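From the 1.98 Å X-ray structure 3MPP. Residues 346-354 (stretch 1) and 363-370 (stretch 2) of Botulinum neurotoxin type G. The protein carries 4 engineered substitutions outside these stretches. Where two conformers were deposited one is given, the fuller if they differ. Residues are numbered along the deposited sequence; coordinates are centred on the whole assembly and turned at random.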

# COMPACT_ATOMS: atom_id res chain seq x y z
N PHE A 346 11.74 20.18 -26.87
CA PHE A 346 11.17 19.23 -25.92
C PHE A 346 12.09 19.15 -24.71
O PHE A 346 13.28 19.44 -24.80
N TYR A 347 11.54 18.73 -23.57
CA TYR A 347 12.32 18.64 -22.35
C TYR A 347 11.88 17.42 -21.54
O TYR A 347 10.68 17.16 -21.39
N ASP A 348 12.85 16.67 -21.00
CA ASP A 348 12.53 15.40 -20.36
C ASP A 348 12.82 15.34 -18.86
O ASP A 348 12.50 14.36 -18.20
N VAL A 349 13.39 16.41 -18.33
CA VAL A 349 13.72 16.44 -16.90
C VAL A 349 12.50 16.77 -16.02
O VAL A 349 11.93 17.87 -16.08
N LEU A 350 12.09 15.78 -15.23
CA LEU A 350 10.89 15.88 -14.40
C LEU A 350 11.25 15.80 -12.93
O LEU A 350 12.37 15.45 -12.56
N GLN A 351 10.27 16.10 -12.08
CA GLN A 351 10.43 15.99 -10.64
C GLN A 351 9.20 15.33 -10.04
O GLN A 351 8.07 15.74 -10.31
N ILE A 352 9.42 14.29 -9.24
CA ILE A 352 8.33 13.61 -8.56
C ILE A 352 8.14 14.24 -7.19
O ILE A 352 9.10 14.48 -6.45
N LYS A 353 6.88 14.52 -6.85
CA LYS A 353 6.59 15.30 -5.66
C LYS A 353 5.47 14.64 -4.85
O LYS A 353 4.77 13.75 -5.34
N LYS A 354 5.31 15.09 -3.62
CA LYS A 354 4.14 14.72 -2.82
C LYS A 354 3.65 15.97 -2.09
O LYS A 354 4.02 16.22 -0.93
N CYS A 363 1.38 10.47 -5.85
CA CYS A 363 2.44 11.45 -6.06
C CYS A 363 2.07 12.27 -7.28
O CYS A 363 1.16 11.92 -8.02
N GLN A 364 2.77 13.39 -7.46
CA GLN A 364 2.53 14.29 -8.59
C GLN A 364 3.80 14.38 -9.41
O GLN A 364 4.89 14.14 -8.88
N ILE A 365 3.68 14.72 -10.69
CA ILE A 365 4.86 14.84 -11.54
C ILE A 365 4.92 16.25 -12.12
O ILE A 365 4.01 16.66 -12.83
N LEU A 366 5.99 16.97 -11.79
CA LEU A 366 6.18 18.36 -12.14
C LEU A 366 7.25 18.49 -13.23
O LEU A 366 8.17 17.69 -13.30
N CYS A 367 7.10 19.49 -14.10
CA CYS A 367 8.18 19.88 -14.99
C CYS A 367 8.40 21.38 -14.92
O CYS A 367 7.46 22.16 -15.10
N GLU A 368 9.64 21.77 -14.64
CA GLU A 368 10.03 23.18 -14.53
C GLU A 368 11.38 23.38 -15.24
O GLU A 368 12.23 22.50 -15.19
N LYS A 369 11.57 24.53 -15.87
CA LYS A 369 12.86 24.82 -16.51
C LYS A 369 13.11 26.32 -16.73
O LYS A 369 12.90 26.83 -17.83
N ASP A 370 13.52 27.02 -15.68
CA ASP A 370 13.51 26.49 -14.32
C ASP A 370 12.82 27.56 -13.50
O ASP A 370 12.24 27.30 -12.44

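The two stretches pair as antiparallel strands and bury 736 Å² between them, both sides summed. Four backbone hydrogen bonds hold the register. Gln351 N donates to Leu366 O at 2.9 Å, and Leu366 N donates to Gln351 O at 2.8 Å. Lys353 N to Gln364 O and Gln364 N to Lys353 O are both 2.9 Å. Ile352 lies opposite Ile365 as the non-hydrogen-bonded pair between them. Three residues, Tyr347, Gln351 and Leu366, have the most surface covered by the other stretch.

Tyr347 has the largest covered area. Its CA-to-CB bond points toward stretch 2, and chi1 is t (-169°). The ring lies beside the end of the second strand, where Lys369 also points toward its partner stretch. Lys369 has chi1, chi2 and chi3 all t, so its chain is extended and runs across one face of the ring. Its CD sits 3.5 Å from the centroid of the Tyr347 ring, almost on the ring normal, a CH-pi contact. The Lys369 NZ is 5.3 Å from that centroid, so any cation-pi attraction is weak at most. The ring edge meets other atoms. Cys367 SG is 3.7 Å from Tyr347 CD2, and Glu368 O is 3.6 Å from Tyr347 CE2. Water 1 donates to Glu368 O at 2.6 Å and makes a weak bond of 3.4 Å to Tyr347 OH, thus linking the hydroxyl to the opposite backbone.

Gln351 and Leu366 project to the same face of the sheet, together with Lys353 and Gln364. Gln351 takes chi1 m and chi2 t; two conformers were deposited and one is given. Its OE1 comes within 4.0 Å of Leu366 CD2, and its NE2 within 4.0 Å of Glu368 CB. The amide also has a polar partner: Gln351 NE2 donates to water 2 at 2.9 Å. The same water donates to Val349 O at 2.8 Å and accepts from Glu368 N at 3.1 Å. It therefore ties both backbones together just beyond the last direct hydrogen bonds of the ladder.

Leu366 is t at chi1 and p at chi2. Besides Gln351 it meets Lys353, with Leu366 CB 4.2 Å from Lys353 CG. Lys353 is m at its first three chi angles, and its end leads away from stretch 2. Gln364 (chi1 m, chi2 p) bends the other way, and its end comes nearer stretch 1. Its OE1 lies 3.3 Å from Lys354 CA.

The other face carries Ile352 and Ile365, both m at chi1 and t at chi2. The apolar contacts near them are staggered along the strands. Ile352 CG2 meets Cys363 SG at 3.8 Å, while Ile365 CG2 meets Leu350 CD1 at 3.9 Å. Leu350 (m, t) also places CD2 3.9 Å from Cys367 CB. Cys363 is p and Cys367 is t at chi1.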

# COMPACT_ATOMS: atom_id res chain seq x y z
CB PHE A 346 11.01 17.85 -26.55
CG PHE A 346 10.25 17.86 -27.86
CD1 PHE A 346 8.90 18.14 -27.89
CD2 PHE A 346 10.90 17.56 -29.04
CE1 PHE A 346 8.20 18.14 -29.10
CE2 PHE A 346 10.21 17.56 -30.25
CZ PHE A 346 8.86 17.84 -30.27
CB TYR A 347 12.11 19.91 -21.53
CG TYR A 347 13.05 20.09 -20.36
CD1 TYR A 347 14.42 19.94 -20.51
CD2 TYR A 347 12.57 20.44 -19.09
CE1 TYR A 347 15.30 20.12 -19.45
CE2 TYR A 347 13.44 20.63 -18.02
CZ TYR A 347 14.80 20.47 -18.21
OH TYR A 347 15.68 20.64 -17.17
CB ASP A 348 13.22 14.23 -21.06
CG ASP A 348 14.75 14.37 -21.07
OD1 ASP A 348 15.28 15.43 -20.68
OD2 ASP A 348 15.42 13.41 -21.47
CB VAL A 349 14.87 17.42 -16.63
CG1 VAL A 349 15.19 17.44 -15.14
CG2 VAL A 349 16.10 17.04 -17.48
CB LEU A 350 9.94 14.73 -14.72
CG LEU A 350 9.66 14.47 -16.20
CD1 LEU A 350 8.79 13.22 -16.37
CD2 LEU A 350 9.03 15.72 -16.81
CB GLN A 351 10.64 17.37 -10.01
CG GLN A 351 11.81 18.14 -10.57
CD GLN A 351 11.77 19.61 -10.19
OE1 GLN A 351 11.63 19.96 -9.01
NE2 GLN A 351 11.88 20.49 -11.18
CB ILE A 352 8.56 12.09 -8.43
CG1 ILE A 352 8.84 11.47 -9.80
CG2 ILE A 352 7.34 11.40 -7.86
CD1 ILE A 352 8.70 9.96 -9.80
CB LYS A 353 6.16 16.71 -6.06
CG LYS A 353 7.07 17.44 -7.02
CD LYS A 353 8.32 17.99 -6.34
CE LYS A 353 7.99 19.11 -5.39
NZ LYS A 353 9.20 19.96 -5.18
CB LYS A 354 4.49 13.62 -1.81
CG LYS A 354 3.33 12.73 -1.51
CD LYS A 354 3.51 11.98 -0.20
CE LYS A 354 4.66 11.01 -0.26
NZ LYS A 354 4.62 10.10 0.92
CB CYS A 363 3.80 10.75 -6.25
SG CYS A 363 3.87 9.76 -7.76
CB GLN A 364 2.15 15.69 -8.10
CG GLN A 364 0.87 15.76 -7.25
CD GLN A 364 1.06 15.30 -5.81
OE1 GLN A 364 2.07 15.62 -5.16
NE2 GLN A 364 0.09 14.55 -5.30
CB ILE A 365 4.86 13.80 -12.68
CG1 ILE A 365 4.68 12.40 -12.10
CG2 ILE A 365 6.16 13.90 -13.51
CD1 ILE A 365 3.98 11.41 -13.01
CB LEU A 366 6.62 19.13 -10.88
CG LEU A 366 7.20 20.54 -11.02
CD1 LEU A 366 6.16 21.53 -11.49
CD2 LEU A 366 7.83 21.03 -9.70
CB CYS A 367 7.90 19.46 -16.43
SG CYS A 367 9.30 19.74 -17.56
CB GLU A 368 10.20 23.58 -13.07
CG GLU A 368 8.92 23.79 -12.29
CD GLU A 368 9.18 24.39 -10.92
OE1 GLU A 368 10.30 24.23 -10.40
OE2 GLU A 368 8.25 25.02 -10.35
CB LYS A 369 12.99 24.09 -17.85
CG LYS A 369 14.37 24.20 -18.53
CD LYS A 369 14.29 23.73 -19.98
CE LYS A 369 15.67 23.50 -20.60
NZ LYS A 369 16.48 24.74 -20.67
CB ASP A 370 14.92 26.22 -13.82
CG ASP A 370 14.96 25.23 -12.67
OD1 ASP A 370 13.88 24.91 -12.12
OD2 ASP A 370 16.06 24.75 -12.32
O HOH W 1 14.14 21.12 -14.21
O HOH W 2 11.79 19.67 -13.91